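Long-range contacts in Phosphoglucosamine/phosphogalactosamine mutase (Sulfolobus tokodaii, PDB 2F7L), which interconverts the 6-phosphates and 1-phosphates of glucosamine and galactosamine for the synthesis of UDP-N-acetylglucosamine and UDP-N-acetylgalactosamine, using one magnesium ion per subunit: residues K171-L176 / L352-N357; L265-A270 / A321-E326. All blocks are in the same frame, centred on the assembly; numbering follows the deposited sequence.

Contact 1 (K171-L176 / L352-N357)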
# COMPACT_ATOMS: atom_id res chain seq x y z
N LYS A 171 -22.22 13.62 -12.53
CA LYS A 171 -21.50 14.75 -11.96
C LYS A 171 -20.40 15.27 -12.88
O LYS A 171 -19.85 16.34 -12.65
CB LYS A 171 -20.87 14.32 -10.63
CG LYS A 171 -21.88 13.91 -9.58
CD LYS A 171 -22.58 15.11 -8.95
CE LYS A 171 -23.64 14.66 -7.97
NZ LYS A 171 -24.17 15.80 -7.18
N ASN A 172 -20.11 14.52 -13.94
CA ASN A 172 -19.06 14.87 -14.88
C ASN A 172 -17.91 15.57 -14.15
O ASN A 172 -17.70 16.76 -14.30
CB ASN A 172 -19.57 15.80 -15.97
CG ASN A 172 -18.51 16.12 -16.99
OD1 ASN A 172 -17.63 15.29 -17.26
ND2 ASN A 172 -18.58 17.32 -17.58
N TYR A 173 -17.16 14.82 -13.36
CA TYR A 173 -16.09 15.40 -12.57
C TYR A 173 -14.87 15.77 -13.41
O TYR A 173 -14.64 15.20 -14.47
CB TYR A 173 -15.67 14.43 -11.48
CG TYR A 173 -16.59 14.40 -10.29
CD1 TYR A 173 -16.93 15.56 -9.61
CD2 TYR A 173 -17.11 13.20 -9.82
CE1 TYR A 173 -17.76 15.53 -8.49
CE2 TYR A 173 -17.93 13.15 -8.69
CZ TYR A 173 -18.26 14.32 -8.03
OH TYR A 173 -19.06 14.28 -6.92
N LYS A 174 -14.11 16.74 -12.92
CA LYS A 174 -12.89 17.18 -13.59
C LYS A 174 -11.74 16.71 -12.68
O LYS A 174 -11.44 17.35 -11.67
CB LYS A 174 -12.91 18.71 -13.70
CG LYS A 174 -12.03 19.25 -14.82
CD LYS A 174 -11.76 20.76 -14.68
CE LYS A 174 -10.68 21.23 -15.69
NZ LYS A 174 -10.14 22.62 -15.49
N VAL A 175 -11.08 15.61 -13.03
CA VAL A 175 -10.01 15.06 -12.18
C VAL A 175 -8.60 15.10 -12.74
O VAL A 175 -8.40 15.16 -13.96
CB VAL A 175 -10.29 13.57 -11.78
CG1 VAL A 175 -11.57 13.46 -10.97
CG2 VAL A 175 -10.37 12.69 -13.01
N LEU A 176 -7.61 15.05 -11.85
CA LEU A 176 -6.20 15.00 -12.26
C LEU A 176 -5.61 13.71 -11.68
O LEU A 176 -5.85 13.37 -10.52
CB LEU A 176 -5.40 16.21 -11.79
CG LEU A 176 -3.89 16.04 -11.98
CD1 LEU A 176 -3.15 17.35 -12.13
CD2 LEU A 176 -3.37 15.29 -10.77
N LEU A 352 -18.45 8.54 -2.97
CA LEU A 352 -18.65 9.28 -1.72
C LEU A 352 -18.81 10.79 -2.00
O LEU A 352 -19.71 11.44 -1.48
CB LEU A 352 -17.43 9.02 -0.82
CG LEU A 352 -17.32 9.51 0.63
CD1 LEU A 352 -16.34 10.67 0.71
CD2 LEU A 352 -18.72 9.87 1.15
N LEU A 353 -17.95 11.31 -2.86
CA LEU A 353 -17.99 12.72 -3.24
C LEU A 353 -19.25 13.04 -4.03
O LEU A 353 -19.83 14.12 -3.88
CB LEU A 353 -16.75 13.03 -4.08
CG LEU A 353 -16.13 14.42 -3.96
CD1 LEU A 353 -17.11 15.43 -4.52
CD2 LEU A 353 -15.80 14.73 -2.50
N ALA A 354 -19.68 12.11 -4.87
CA ALA A 354 -20.86 12.30 -5.71
C ALA A 354 -22.15 12.33 -4.91
O ALA A 354 -23.04 13.13 -5.17
CB ALA A 354 -20.94 11.20 -6.74
N ASN A 355 -22.23 11.45 -3.93
CA ASN A 355 -23.41 11.33 -3.10
C ASN A 355 -23.51 12.40 -2.01
O ASN A 355 -24.58 12.61 -1.45
CB ASN A 355 -23.44 9.93 -2.46
CG ASN A 355 -24.83 9.54 -1.99
OD1 ASN A 355 -25.00 8.55 -1.27
ND2 ASN A 355 -25.84 10.32 -2.39
N GLU A 356 -22.41 13.09 -1.71
CA GLU A 356 -22.46 14.14 -0.69
C GLU A 356 -22.71 15.49 -1.36
O GLU A 356 -23.06 16.47 -0.71
CB GLU A 356 -21.14 14.18 0.08
CG GLU A 356 -20.80 12.88 0.78
CD GLU A 356 -21.77 12.54 1.89
OE1 GLU A 356 -22.02 13.44 2.71
OE2 GLU A 356 -22.27 11.38 1.97
N ASN A 357 -22.53 15.51 -2.67
CA ASN A 357 -22.72 16.71 -3.47
C ASN A 357 -21.96 17.91 -2.90
O ASN A 357 -22.38 19.06 -3.03
CB ASN A 357 -24.20 17.04 -3.59
CG ASN A 357 -24.49 17.95 -4.77
OD1 ASN A 357 -25.61 18.44 -4.94
ND2 ASN A 357 -23.47 18.18 -5.60
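Tyr-173 and Lys-171 reach across to Ala-354, Leu-353 and Asn-357, joining the second and third alpha/beta/alpha domains of a phosphohexose mutase. The contact sets the end of helix 165-171 and the start of strand 174-178 against the last turn of helix 342-356. The inner part is tightly packed around the buried Tyr-173. Its CG lies anti to the carbonyl carbon (chi1 -79°), beside the backbone N. At the far end of the ring Tyr-173 CZ is 3.9 Å from Leu-353 CD1, which approaches obliquely, while Tyr-173 CE2 lies 4.1 Å from Ala-354 CB. The hydroxyl reaches furthest, lying against the backbone of Leu-353 and Ala-354. Ala-354 CA sits at the ring edge, near its plane. Lys-171 CB rests on one face toward the rim, 3.6 Å above the plane, so both segments hold the ring. Leu-350 and Phe-346, farther back on helix 342-356, extend this apolar layer to Val-175.

Lys-171 forms the outer, more solvent-accessible side. Lys-171 CG passes 4.0 Å from Ala-354 CB, after which the chain bends at chi2 (-76°). Its CE passes Ala-354 O, which takes a weak hydrogen bond from Lys-167 NZ, before NZ comes to the exposed Asn-357, which has positive phi where the helix stops. The two side chains cross at about a right angle, with Lys-171 NZ 3.8 Å from Asn-357 CB.

Contact 2 (L265-A270 / A321-E326); sequences LLSYWA and ALAGFE
Leu-322 meets Ala-270 and Ser-267, two residues three positions apart that turn the same face of helix 259-272 toward the strand. The axes of helix 265-270 and strand 323-326 approach to 8.7 Å and run nearly antiparallel, at 175°. The CB of Leu-322 starts toward the helix, and CG, anti to the backbone N (chi1 -177°), comes to 3.8 Å from Ala-270 CB. The two branches then divide between the helix carbonyls. Leu-322 CD1 lies 3.6 Å from Ala-270 O, and Leu-322 CD2 lies 3.6 Å from Ser-267 O while also passing 4.0 Å from Ala-270 CB. An alanine in place of Leu-322 would remove CG and both methyl branches and would probably open a gap beside Ala-270 CB and the two carbonyls.

From Ala-323 onward the packing is more distant. Ala-323 presents its CB to Ala-270 CB at 4.4 Å, a looser methyl-to-methyl approach. Phe-325, its CG set between the backbone N and the carbonyl carbon (chi1 70°), brings CE1 to 4.1 Å from Ser-267 OG, an oblique approach to the ring. Ile-281 of the adjoining strand 280-284 touches Ser-267, Leu-322 and Phe-325, so the helix packs on both strands. Phe-325 is also about 12 Å, side chain to side chain, from Asp-245, a magnesium ligand by similarity. A helix laid antiparallel over a central strand, contributing small residues to the interface, is the layered packing of an alpha/beta/alpha domain, here the third of the mutase.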
# COMPACT_ATOMS: atom_id res chain seq x y z
N LEU A 265 -12.44 8.73 5.61
CA LEU A 265 -13.58 9.11 4.78
C LEU A 265 -14.09 7.89 4.00
O LEU A 265 -15.29 7.66 3.89
CB LEU A 265 -13.14 10.21 3.81
CG LEU A 265 -13.72 11.62 3.88
CD1 LEU A 265 -14.19 11.92 5.28
CD2 LEU A 265 -12.67 12.63 3.44
N LEU A 266 -13.15 7.13 3.45
CA LEU A 266 -13.44 5.93 2.67
C LEU A 266 -13.92 4.83 3.59
O LEU A 266 -14.82 4.06 3.24
CB LEU A 266 -12.19 5.47 1.93
CG LEU A 266 -12.10 5.75 0.43
CD1 LEU A 266 -12.82 7.04 0.03
CD2 LEU A 266 -10.64 5.80 0.05
N SER A 267 -13.32 4.75 4.76
CA SER A 267 -13.71 3.74 5.74
C SER A 267 -15.19 4.02 6.09
O SER A 267 -15.97 3.12 6.38
CB SER A 267 -12.82 3.86 6.97
OG SER A 267 -12.71 2.61 7.62
N TYR A 268 -15.55 5.29 6.03
CA TYR A 268 -16.92 5.70 6.32
C TYR A 268 -17.88 5.20 5.24
O TYR A 268 -18.82 4.43 5.51
CB TYR A 268 -16.97 7.23 6.40
CG TYR A 268 -18.36 7.78 6.37
CD1 TYR A 268 -19.27 7.47 7.37
CD2 TYR A 268 -18.77 8.60 5.32
CE1 TYR A 268 -20.58 7.95 7.32
CE2 TYR A 268 -20.08 9.09 5.26
CZ TYR A 268 -20.97 8.76 6.26
OH TYR A 268 -22.27 9.22 6.20
N TRP A 269 -17.65 5.65 4.01
CA TRP A 269 -18.47 5.27 2.88
C TRP A 269 -18.70 3.76 2.81
O TRP A 269 -19.77 3.30 2.41
CB TRP A 269 -17.81 5.75 1.59
CG TRP A 269 -18.73 5.73 0.44
CD1 TRP A 269 -18.49 5.21 -0.80
CD2 TRP A 269 -20.04 6.31 0.38
NE1 TRP A 269 -19.57 5.42 -1.62
CE2 TRP A 269 -20.53 6.10 -0.92
CE3 TRP A 269 -20.84 6.99 1.31
CZ2 TRP A 269 -21.79 6.54 -1.32
CZ3 TRP A 269 -22.10 7.43 0.91
CH2 TRP A 269 -22.56 7.20 -0.40
N ALA A 270 -17.70 2.98 3.20
CA ALA A 270 -17.81 1.53 3.15
C ALA A 270 -18.95 1.02 4.03
O ALA A 270 -19.59 0.01 3.69
CB ALA A 270 -16.50 0.88 3.56
N ALA A 321 -13.52 -7.78 8.53
CA ALA A 321 -13.71 -6.35 8.79
C ALA A 321 -14.41 -5.60 7.66
O ALA A 321 -14.60 -6.13 6.56
CB ALA A 321 -12.36 -5.72 9.08
N LEU A 322 -14.79 -4.36 7.93
CA LEU A 322 -15.47 -3.56 6.93
C LEU A 322 -14.46 -3.14 5.88
O LEU A 322 -14.73 -3.25 4.70
CB LEU A 322 -16.09 -2.31 7.56
CG LEU A 322 -16.89 -1.40 6.62
CD1 LEU A 322 -18.16 -2.13 6.18
CD2 LEU A 322 -17.23 -0.09 7.32
N ALA A 323 -13.32 -2.63 6.32
CA ALA A 323 -12.25 -2.18 5.44
C ALA A 323 -10.95 -2.05 6.22
O ALA A 323 -10.91 -2.31 7.43
CB ALA A 323 -12.60 -0.83 4.81
N GLY A 324 -9.88 -1.66 5.54
CA GLY A 324 -8.61 -1.47 6.21
C GLY A 324 -7.88 -0.38 5.46
O GLY A 324 -8.26 -0.07 4.34
N PHE A 325 -6.87 0.22 6.07
CA PHE A 325 -6.09 1.23 5.38
C PHE A 325 -4.83 1.62 6.16
O PHE A 325 -4.69 1.30 7.34
CB PHE A 325 -6.93 2.48 5.06
CG PHE A 325 -7.31 3.30 6.27
CD1 PHE A 325 -8.46 3.00 7.00
CD2 PHE A 325 -6.53 4.38 6.67
CE1 PHE A 325 -8.83 3.77 8.11
CE2 PHE A 325 -6.89 5.15 7.77
CZ PHE A 325 -8.04 4.84 8.49
N GLU A 326 -3.91 2.28 5.46
CA GLU A 326 -2.67 2.75 6.06
C GLU A 326 -2.61 4.25 5.88
O GLU A 326 -3.25 4.78 4.98
CB GLU A 326 -1.44 2.13 5.38
CG GLU A 326 -1.20 0.67 5.68
CD GLU A 326 0.28 0.35 5.89
OE1 GLU A 326 0.78 0.47 7.04
OE2 GLU A 326 0.96 0.00 4.89

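In the fold
From the N terminus the chain passes through the first domain, which carries the likely phosphoserine site Ser-97, before reaching 171-176 in the second, where contact 1 opens. Beyond strand 248-251, helix 259-272 of the third domain opens contact 2. Strand 323-326 closes that inner loop of 50 residues; helix 342-356 then closes the outer one of 175, so contact 2 is nested within contact 1. Contact 2 ties helix to sheet inside the third domain; contact 1 ties that domain to the second. Their centres are 19 Å apart, and Trp-269, on the helix of contact 2 but turned from its strand, touches Leu-352, Asn-355 and Glu-356 of contact 1.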